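Side-chain contacts in amino Transferase (Eubacterium rectale, PDB 3ELE), which probably transfers amino groups between amino acids and keto acids with the help of pyridoxal-5'-phosphate, as other class I and II aminotransferases do: residues Val3-Glu6 with Ser7-Gln10; Pro50-Val53 with Asn54-Lys58; Ser180-Asn183 with Pro184-Thr187; Glu265-Asp268 with Lys269-Tyr273. All coordinates share one frame; numbering follows the deposited sequence.

Contact 1 (Val3-Glu6 with Ser7-Gln10); sequences VVNE and SMYQ
Asn5 caps the start of helix 6-13 by turning its side-chain oxygen back onto the first turn: OD1 accepts from Met8 N at 2.9 Å, with the donor in the carbonyl plane on a lone pair. With CG anti to the backbone N (chi1 177°), the amide turns back toward the first amides of the helix, and OD1 also comes within 3.0 Å of Ser7 N. The backbone takes over from there. Tyr9 N reaches Asn5 O at 3.0 Å, and Gln10 N gives to Glu6 O at 2.8 Å. The amide's other end leaves the helix, since Asn5 ND2 donates to Thr120 O of the second subunit. Were Asn5 an alanine, Met8 N would probably lose this capping acceptor and Thr120 O of the second subunit its donor. Selenomethionine Met8 lays its CG against the amide, 3.5 Å from Asn5 OD1, and Val4 CG2 meets Tyr9 CB at 4.0 Å, one residue farther out on each side. Arg117 and Ala282 of the second subunit cover Asn5 and Met8. Val4 also packs on Tyr267 of the second subunit, and Val3 O accepts from Arg174 there, so the chain leading into the helix lies along the partner. The arrangement is a classic asparagine N-cap, here placed at a dimer interface.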
loop_
_atom_site.group_PDB
_atom_site.type_symbol
_atom_site.label_atom_id
_atom_site.label_comp_id
_atom_site.label_asym_id
_atom_site.label_seq_id
_atom_site.Cartn_x
_atom_site.Cartn_y
_atom_site.Cartn_z
ATOM N N VAL A 3 -16.058 -0.178 -19.914
ATOM C CA VAL A 3 -16.055 -1.420 -19.104
ATOM C C VAL A 3 -15.515 -1.173 -17.681
ATOM O O VAL A 3 -15.984 -1.773 -16.740
ATOM C CB VAL A 3 -15.259 -2.547 -19.837
ATOM C CG1 VAL A 3 -15.119 -3.821 -18.998
ATOM C CG2 VAL A 3 -15.922 -2.859 -21.174
ATOM N N VAL A 4 -14.540 -0.282 -17.542
ATOM C CA VAL A 4 -13.925 0.056 -16.250
ATOM C C VAL A 4 -14.703 1.139 -15.502
ATOM O O VAL A 4 -15.594 1.775 -16.059
ATOM C CB VAL A 4 -12.470 0.550 -16.429
ATOM C CG1 VAL A 4 -11.581 -0.575 -16.993
ATOM C CG2 VAL A 4 -12.399 1.833 -17.323
ATOM N N ASN A 5 -14.347 1.331 -14.234
ATOM C CA ASN A 5 -14.914 2.388 -13.404
ATOM C C ASN A 5 -14.434 3.737 -13.964
ATOM O O ASN A 5 -13.229 3.947 -14.045
ATOM C CB ASN A 5 -14.436 2.219 -11.956
ATOM C CG ASN A 5 -14.930 3.319 -11.042
ATOM O OD1 ASN A 5 -14.397 4.412 -11.067
ATOM N ND2 ASN A 5 -15.925 3.023 -10.209
ATOM N N GLU A 6 -15.361 4.631 -14.329
ATOM C CA GLU A 6 -14.986 5.946 -14.912
ATOM C C GLU A 6 -14.116 6.849 -14.035
ATOM O O GLU A 6 -13.213 7.511 -14.550
ATOM C CB GLU A 6 -16.200 6.754 -15.368
ATOM C CG GLU A 6 -17.003 6.082 -16.458
ATOM C CD GLU A 6 -17.954 7.025 -17.217
ATOM O OE1 GLU A 6 -17.778 8.274 -17.151
ATOM O OE2 GLU A 6 -18.859 6.491 -17.910
ATOM N N SER A 7 -14.379 6.888 -12.730
ATOM C CA SER A 7 -13.553 7.693 -11.802
ATOM C C SER A 7 -12.125 7.200 -11.736
ATOM O O SER A 7 -11.192 8.012 -11.637
ATOM C CB SER A 7 -14.118 7.688 -10.384
ATOM O OG SER A 7 -15.440 8.153 -10.433
HETATM N N MSE A 8 -11.957 5.876 -11.769
HETATM C CA MSE A 8 -10.627 5.272 -11.758
HETATM C C MSE A 8 -9.939 5.574 -13.079
HETATM O O MSE A 8 -8.806 6.010 -13.071
HETATM C CB MSE A 8 -10.677 3.778 -11.474
HETATM C CG MSE A 8 -11.225 3.420 -10.091
HETATM SE SE MSE A 8 -10.349 4.209 -8.605
HETATM C CE MSE A 8 -11.293 5.905 -8.422
ATOM N N TYR A 9 -10.639 5.397 -14.195
ATOM C CA TYR A 9 -10.103 5.776 -15.505
ATOM C C TYR A 9 -9.632 7.250 -15.505
ATOM O O TYR A 9 -8.523 7.556 -15.945
ATOM C CB TYR A 9 -11.131 5.568 -16.633
ATOM C CG TYR A 9 -10.632 6.166 -17.942
ATOM C CD1 TYR A 9 -9.736 5.466 -18.753
ATOM C CD2 TYR A 9 -11.000 7.470 -18.324
ATOM C CE1 TYR A 9 -9.255 6.020 -19.928
ATOM C CE2 TYR A 9 -10.509 8.042 -19.490
ATOM C CZ TYR A 9 -9.633 7.316 -20.288
ATOM O OH TYR A 9 -9.148 7.890 -21.436
ATOM N N GLN A 10 -10.480 8.150 -15.023
ATOM C CA GLN A 10 -10.125 9.578 -14.962
ATOM C C GLN A 10 -8.941 9.873 -14.057
ATOM O O GLN A 10 -8.041 10.609 -14.433
ATOM C CB GLN A 10 -11.344 10.452 -14.617
ATOM C CG GLN A 10 -12.228 10.701 -15.849
ATOM C CD GLN A 10 -11.473 11.441 -16.987
ATOM O OE1 GLN A 10 -10.622 12.303 -16.734
ATOM N NE2 GLN A 10 -11.757 11.071 -18.221
#

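Contact 2 (Pro50-Val53 with Asn54-Lys58)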
loop_
_atom_site.group_PDB
_atom_site.type_symbol
_atom_site.label_atom_id
_atom_site.label_comp_id
_atom_site.label_asym_id
_atom_site.label_seq_id
_atom_site.Cartn_x
_atom_site.Cartn_y
_atom_site.Cartn_z
ATOM N N PRO A 50 20.567 10.004 6.137
ATOM C CA PRO A 50 21.737 9.941 7.023
ATOM C C PRO A 50 22.369 8.547 6.907
ATOM O O PRO A 50 21.652 7.560 6.659
ATOM C CB PRO A 50 21.127 10.139 8.424
ATOM C CG PRO A 50 19.751 9.697 8.267
ATOM C CD PRO A 50 19.332 10.145 6.924
ATOM N N GLN A 51 23.676 8.461 7.116
ATOM C CA GLN A 51 24.399 7.201 6.919
ATOM C C GLN A 51 23.883 6.009 7.747
ATOM O O GLN A 51 24.019 4.876 7.307
ATOM C CB GLN A 51 25.922 7.403 7.068
ATOM C CG GLN A 51 26.775 6.269 6.466
ATOM C CD GLN A 51 26.469 5.991 4.983
ATOM O OE1 GLN A 51 26.470 6.901 4.149
ATOM N NE2 GLN A 51 26.195 4.734 4.666
ATOM N N ILE A 52 23.249 6.270 8.897
ATOM C CA ILE A 52 22.643 5.219 9.743
ATOM C C ILE A 52 21.603 4.339 8.987
ATOM O O ILE A 52 21.497 3.165 9.283
ATOM C CB ILE A 52 22.059 5.823 11.068
ATOM C CG1 ILE A 52 21.638 4.742 12.088
ATOM C CG2 ILE A 52 20.882 6.767 10.768
ATOM C CD1 ILE A 52 22.703 3.770 12.473
ATOM N N VAL A 53 20.898 4.905 7.996
ATOM C CA VAL A 53 19.927 4.175 7.159
ATOM C C VAL A 53 20.609 3.037 6.381
ATOM O O VAL A 53 20.311 1.869 6.629
ATOM C CB VAL A 53 19.146 5.135 6.195
ATOM C CG1 VAL A 53 18.268 4.350 5.179
ATOM C CG2 VAL A 53 18.290 6.113 7.007
ATOM N N ASN A 54 21.529 3.390 5.478
ATOM C CA ASN A 54 22.264 2.412 4.654
ATOM C C ASN A 54 23.113 1.443 5.486
ATOM O O ASN A 54 23.141 0.245 5.187
ATOM C CB ASN A 54 23.101 3.113 3.562
ATOM C CG ASN A 54 22.253 3.635 2.382
ATOM O OD1 ASN A 54 21.038 3.383 2.263
ATOM N ND2 ASN A 54 22.910 4.364 1.496
ATOM N N ASP A 55 23.783 1.964 6.525
ATOM C CA ASP A 55 24.527 1.143 7.489
ATOM C C ASP A 55 23.623 0.105 8.172
ATOM O O ASP A 55 23.989 -1.067 8.250
ATOM C CB ASP A 55 25.210 2.002 8.572
ATOM C CG ASP A 55 26.399 2.785 8.059
ATOM O OD1 ASP A 55 26.828 2.617 6.887
ATOM O OD2 ASP A 55 26.920 3.587 8.866
ATOM N N THR A 56 22.445 0.527 8.627
ATOM C CA THR A 56 21.492 -0.394 9.282
ATOM C C THR A 56 20.934 -1.427 8.303
ATOM O O THR A 56 20.837 -2.598 8.663
ATOM C CB THR A 56 20.307 0.324 9.975
ATOM O OG1 THR A 56 20.791 1.249 10.959
ATOM C CG2 THR A 56 19.399 -0.701 10.671
ATOM N N ILE A 57 20.550 -0.999 7.094
ATOM C CA ILE A 57 20.060 -1.924 6.048
ATOM C C ILE A 57 21.110 -3.022 5.782
ATOM O O ILE A 57 20.767 -4.212 5.712
ATOM C CB ILE A 57 19.701 -1.198 4.728
ATOM C CG1 ILE A 57 18.464 -0.319 4.890
ATOM C CG2 ILE A 57 19.405 -2.201 3.604
ATOM C CD1 ILE A 57 18.237 0.616 3.719
ATOM N N LYS A 58 22.373 -2.611 5.635
ATOM C CA LYS A 58 23.491 -3.550 5.457
ATOM C C LYS A 58 23.596 -4.565 6.608
ATOM O O LYS A 58 23.777 -5.758 6.358
ATOM C CB LYS A 58 24.827 -2.805 5.265
ATOM C CG LYS A 58 25.013 -2.264 3.845
ATOM C CD LYS A 58 26.338 -1.487 3.627
ATOM C CE LYS A 58 26.273 -0.039 4.165
ATOM N NZ LYS A 58 27.435 0.807 3.748
HETATM O O HOH W 1 22.174 6.081 4.479
HETATM O O HOH W 2 25.876 4.030 1.547
#
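Thr56 and Ile52 form the tight side of this helical turn. Thr56 OG1 sits anti to its own carbonyl carbon (chi1 -58°), which folds the hydroxyl back along the helix to donate to Ile52 O at 2.6 Å. Thr56 N gives to the same oxygen at 2.9 Å, and the two donors arrive from opposite faces of the carbonyl plane, so Ile52 O is gripped twice. The Ile52 side chain runs alongside, its CD1 3.5 Å from Thr56 OG1. One residue on, Val53 CG1 and Ile57 CD1 lie side by side at 4.0 Å. The other flank is polar and partly hydrated; Gln51 is exposed, while Asn54 is buried against the second subunit. Gln51 bends at chi2 so that NE2 donates to Asp55 OD1 at 3.1 Å, coming from above the carboxylate plane. Asp55 OD1 also faces Lys58 NZ in a long salt bridge of 3.7 Å. Replacing Asp55 by alanine would probably leave Gln51 NE2 with its water but no side-chain acceptor, less fixed in rotation, and Lys58 without this charge partner. That water links Gln51 NE2 to Asn54 ND2, while Asn54 OD1 accepts from His70 of the second subunit; another joins Pro50 O to Asn54 N. Thr56 and Ile57 pack on helix 290-296, Val53 on the loop at Leu250 and Leu252, and Ile57 meets its own counterpart in the second subunit.

Contact 3 (Ser180-Asn183 with Pro184-Thr187). With PLP (pyridoxal-5'-phosphate), chain E.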
loop_
_atom_site.group_PDB
_atom_site.type_symbol
_atom_site.label_atom_id
_atom_site.label_comp_id
_atom_site.label_asym_id
_atom_site.label_seq_id
_atom_site.Cartn_x
_atom_site.Cartn_y
_atom_site.Cartn_z
ATOM N N SER A 180 1.390 21.002 8.945
ATOM C CA SER A 180 2.351 21.939 9.519
ATOM C C SER A 180 3.617 21.192 10.007
ATOM O O SER A 180 3.506 20.319 10.883
ATOM C CB SER A 180 1.694 22.698 10.662
ATOM O OG SER A 180 2.574 23.660 11.202
ATOM N N PRO A 181 4.813 21.501 9.432
ATOM C CA PRO A 181 5.096 22.443 8.344
ATOM C C PRO A 181 4.377 22.121 7.020
ATOM O O PRO A 181 4.205 20.938 6.667
ATOM C CB PRO A 181 6.602 22.390 8.227
ATOM C CG PRO A 181 7.048 21.959 9.574
ATOM C CD PRO A 181 6.074 20.935 9.942
ATOM N N ASN A 182 3.984 23.192 6.322
ATOM C CA ASN A 182 3.047 23.141 5.187
ATOM C C ASN A 182 3.583 23.069 3.752
ATOM O O ASN A 182 4.501 23.796 3.370
ATOM C CB ASN A 182 2.158 24.397 5.275
ATOM C CG ASN A 182 0.917 24.362 4.337
ATOM O OD1 ASN A 182 0.878 25.057 3.321
ATOM N ND2 ASN A 182 -0.091 23.601 4.708
ATOM N N ASN A 183 2.959 22.185 2.970
ATOM C CA ASN A 183 3.119 22.131 1.511
ATOM C C ASN A 183 1.755 22.701 1.042
ATOM O O ASN A 183 0.718 22.058 1.287
ATOM C CB ASN A 183 3.308 20.699 1.012
ATOM C CG ASN A 183 3.314 20.594 -0.510
ATOM O OD1 ASN A 183 3.519 21.592 -1.208
ATOM N ND2 ASN A 183 3.119 19.378 -1.030
ATOM N N PRO A 184 1.752 23.803 0.269
ATOM C CA PRO A 184 2.845 24.547 -0.386
ATOM C C PRO A 184 3.458 25.817 0.235
ATOM O O PRO A 184 4.477 26.298 -0.295
ATOM C CB PRO A 184 2.160 24.949 -1.681
ATOM C CG PRO A 184 0.880 25.368 -1.243
ATOM C CD PRO A 184 0.484 24.460 -0.067
ATOM N N SER A 185 2.874 26.345 1.310
ATOM C CA SER A 185 3.301 27.642 1.838
ATOM C C SER A 185 4.574 27.690 2.654
ATOM O O SER A 185 5.170 28.758 2.787
ATOM C CB SER A 185 2.196 28.268 2.684
ATOM O OG SER A 185 2.079 27.595 3.921
ATOM N N GLY A 186 4.962 26.558 3.237
ATOM C CA GLY A 186 6.072 26.507 4.179
ATOM C C GLY A 186 5.758 27.135 5.544
ATOM O O GLY A 186 6.662 27.345 6.352
ATOM N N THR A 187 4.473 27.415 5.820
ATOM C CA THR A 187 4.055 27.987 7.084
ATOM C C THR A 187 4.149 26.926 8.190
ATOM O O THR A 187 4.240 25.728 7.905
ATOM C CB THR A 187 2.605 28.531 7.025
ATOM O OG1 THR A 187 2.382 29.390 8.148
ATOM C CG2 THR A 187 1.559 27.378 6.994
HETATM N N1 PLP E . 1.582 15.221 2.681
HETATM C C2 PLP E . 2.199 16.334 2.104
HETATM C C2A PLP E . 1.771 17.703 2.523
HETATM C C3 PLP E . 3.234 16.165 1.162
HETATM O O3 PLP E . 3.858 17.254 0.604
HETATM C C4 PLP E . 3.629 14.867 0.761
HETATM C C4A PLP E . 4.399 14.778 -0.544
HETATM O O4A PLP E . 3.793 14.717 -1.614
HETATM C C5 PLP E . 2.984 13.746 1.367
HETATM C C6 PLP E . 1.957 13.936 2.324
HETATM C C5A PLP E . 3.302 12.314 0.992
HETATM O O4P PLP E . 4.294 11.735 1.780
HETATM P P PLP E . 4.604 10.170 1.552
HETATM O O1P PLP E . 4.984 9.533 2.857
HETATM O O2P PLP E . 5.795 10.033 0.648
HETATM O O3P PLP E . 3.439 9.446 0.960
#
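The cofactor-binding loop between strand 173-178 and helix 191-208 folds back on itself here, with Asn182 gripping Ser185 inside the bend and Asn183 turned outward to the pyridoxal-5'-phosphate. Asn182 OD1 accepts two bonds from one residue: Ser185 N at 3.1 Å, tilted slightly from the carbonyl plane, and Ser185 OG at 2.9 Å, from above that plane. The serine hydroxyl in turn accepts from Thr187 N at 3.1 Å, an ST turn that carries the link onward. Backbone bonds close the bend, from Gly186 N to Asn182 O at 2.8 Å and from Asn182 N to Thr187 O at 3.0 Å. Thr187 CG2 lies 3.5 Å from Asn182 CB, covering the root of the asparagine, whose ND2 donates to Asn179 O. Cis peptides precede both Pro181 and Pro184, and Gly186 takes a positive phi of 72°. Asn183 reaches away from its own backbone N (chi1 173°), which carries ND2 to the cofactor's phenolic oxygen O3 at 2.8 Å. Its OD1 accepts from Arg372, so the amide is held at both ends and its rotation fixed; the bond to O3 probably helps stabilise negative charge on that oxygen. An asparagine followed by a cis proline, with its amide on O3, is characteristic of class I and II aminotransferases of fold type I.

Contact 4 (Glu265-Asp268 with Lys269-Tyr273); sequences EVYD and KAELY
Hydrogen bonds from Tyr267 and Asp268 to Glu271 bind the loop after strand 258-261 to the first turn of helix 269-282. Tyr267 OH donates to Glu271 OE2 at 2.9 Å, meeting the carboxylate on its anti side, tilted out of the carboxylate plane; OE2 lies at the edge of the ring, near its plane, while the carboxylate plane is turned 68° from the ring. Asp268 OD1 accepts from Glu271 N at 3.2 Å, with the donor well above the carboxylate plane, and Asp268 O takes Leu272 N at 3.0 Å. This makes Asp268 the N-cap of the helix, and its negative charge would probably interact favourably with the helix dipole. The Asp268 carboxylate is carried toward Glu271 N by a trans chi1 of -169°. A water accepts from Lys269 N, an amide of that turn, and lies within hydrogen-bonding distance of Val266 O.

Charge works the other way between the side-chain ends: Asp268 OD2 and Glu271 OE1 stand 3.9 Å apart, with the two carboxylates stacked at only 28°, a proximity likely to be somewhat unfavourable. Lys269 points elsewhere, giving its NZ to Asp100 O, and that NZ lies above the rim of one face of the Tyr273 ring.

Apolar contacts fill the inner side. Val266 CG2 presses on Lys269 CA at 3.5 Å, tighter than usual for carbons. The Val266 and Leu272 side chains cross at about a right angle, CG1 and CD2 4.1 Å apart. Tyr267 CE1 meets Leu272 CB at 4.0 Å, and Val4 of the second subunit packs on both Tyr267 and Leu272.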
loop_
_atom_site.group_PDB
_atom_site.type_symbol
_atom_site.label_atom_id
_atom_site.label_comp_id
_atom_site.label_asym_id
_atom_site.label_seq_id
_atom_site.Cartn_x
_atom_site.Cartn_y
_atom_site.Cartn_z
ATOM N N GLU A 265 -6.525 9.143 24.303
ATOM C CA GLU A 265 -7.496 10.196 24.634
ATOM C C GLU A 265 -8.541 10.476 23.568
ATOM O O GLU A 265 -9.385 11.328 23.779
ATOM C CB GLU A 265 -6.805 11.507 25.073
ATOM C CG GLU A 265 -6.000 11.389 26.385
ATOM C CD GLU A 265 -4.738 10.551 26.260
ATOM O OE1 GLU A 265 -4.143 10.513 25.166
ATOM O OE2 GLU A 265 -4.334 9.927 27.251
ATOM N N VAL A 266 -8.496 9.790 22.425
ATOM C CA VAL A 266 -9.581 9.867 21.440
ATOM C C VAL A 266 -10.834 9.289 22.116
ATOM O O VAL A 266 -10.700 8.506 23.074
ATOM C CB VAL A 266 -9.281 9.132 20.103
ATOM C CG1 VAL A 266 -8.159 9.834 19.355
ATOM C CG2 VAL A 266 -8.955 7.643 20.310
ATOM N N TYR A 267 -12.016 9.689 21.631
ATOM C CA TYR A 267 -13.341 9.299 22.182
ATOM C C TYR A 267 -13.440 7.807 22.582
ATOM O O TYR A 267 -14.011 7.482 23.620
ATOM C CB TYR A 267 -14.492 9.690 21.191
ATOM C CG TYR A 267 -14.600 8.727 20.027
ATOM C CD1 TYR A 267 -13.592 8.667 19.029
ATOM C CD2 TYR A 267 -15.626 7.784 19.972
ATOM C CE1 TYR A 267 -13.650 7.722 17.996
ATOM C CE2 TYR A 267 -15.686 6.846 18.939
ATOM C CZ TYR A 267 -14.690 6.828 17.949
ATOM O OH TYR A 267 -14.741 5.915 16.921
ATOM N N ASP A 268 -12.863 6.928 21.754
ATOM C CA ASP A 268 -12.852 5.470 21.968
ATOM C C ASP A 268 -11.669 4.894 21.150
ATOM O O ASP A 268 -11.819 4.584 19.974
ATOM C CB ASP A 268 -14.221 4.865 21.555
ATOM C CG ASP A 268 -14.403 3.407 21.990
ATOM O OD1 ASP A 268 -13.427 2.635 22.110
ATOM O OD2 ASP A 268 -15.570 3.027 22.215
ATOM N N LYS A 269 -10.494 4.798 21.782
ATOM C CA LYS A 269 -9.274 4.291 21.132
ATOM C C LYS A 269 -9.432 2.905 20.562
ATOM O O LYS A 269 -9.064 2.684 19.418
ATOM C CB LYS A 269 -8.064 4.349 22.079
ATOM C CG LYS A 269 -6.715 4.043 21.416
ATOM C CD LYS A 269 -6.289 2.591 21.531
ATOM C CE LYS A 269 -5.061 2.327 20.726
ATOM N NZ LYS A 269 -4.718 0.881 20.787
ATOM N N ALA A 270 -9.997 1.978 21.341
ATOM C CA ALA A 270 -10.191 0.605 20.871
ATOM C C ALA A 270 -11.001 0.584 19.564
ATOM O O ALA A 270 -10.600 -0.065 18.587
ATOM C CB ALA A 270 -10.841 -0.250 21.951
ATOM N N GLU A 271 -12.087 1.356 19.532
ATOM C CA GLU A 271 -12.972 1.412 18.359
ATOM C C GLU A 271 -12.342 2.063 17.127
ATOM O O GLU A 271 -12.524 1.563 16.005
ATOM C CB GLU A 271 -14.259 2.160 18.689
ATOM C CG GLU A 271 -15.234 2.292 17.527
ATOM C CD GLU A 271 -16.516 2.926 17.963
ATOM O OE1 GLU A 271 -17.189 2.301 18.783
ATOM O OE2 GLU A 271 -16.834 4.034 17.485
ATOM N N LEU A 272 -11.691 3.207 17.335
ATOM C CA LEU A 272 -11.026 3.947 16.256
ATOM C C LEU A 272 -9.805 3.193 15.741
ATOM O O LEU A 272 -9.536 3.180 14.533
ATOM C CB LEU A 272 -10.635 5.363 16.720
ATOM C CG LEU A 272 -9.987 6.303 15.672
ATOM C CD1 LEU A 272 -10.797 6.396 14.384
ATOM C CD2 LEU A 272 -9.748 7.699 16.276
ATOM N N TYR A 273 -9.047 2.585 16.649
ATOM C CA TYR A 273 -7.889 1.784 16.253
ATOM C C TYR A 273 -8.342 0.568 15.449
ATOM O O TYR A 273 -7.681 0.210 14.496
ATOM C CB TYR A 273 -7.068 1.369 17.458
ATOM C CG TYR A 273 -5.722 0.800 17.134
ATOM C CD1 TYR A 273 -4.613 1.623 17.014
ATOM C CD2 TYR A 273 -5.541 -0.580 16.983
ATOM C CE1 TYR A 273 -3.342 1.099 16.736
ATOM C CE2 TYR A 273 -4.271 -1.124 16.715
ATOM C CZ TYR A 273 -3.177 -0.276 16.591
ATOM O OH TYR A 273 -1.930 -0.805 16.332
HETATM O O HOH W 3 -9.909 5.858 24.572
#

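Overall arrangement
Contact 3 is the deeply buried one, centred about 8 Å from the centre of the chain and touching the cofactor, whereas the other three lie 24 to 27 Å out, are partly buried and reach the second subunit. Contacts 1 and 4 are both helix N-caps, one by an amide and one by a carboxylate, on separate helices; across the dimer they meet, as Val4 of one subunit packs on Tyr267 of the other. Contact 2 instead lies within helix 51-63, with a tight face of aliphatic side chains and a threonine hydroxyl bonded to the backbone, and a polar, hydrated one. Contact 3 replaces helical bonding with a tight loop. Within one chain none of the four touch; contacts 2 and 3 come nearest, about 17 Å between closest atoms.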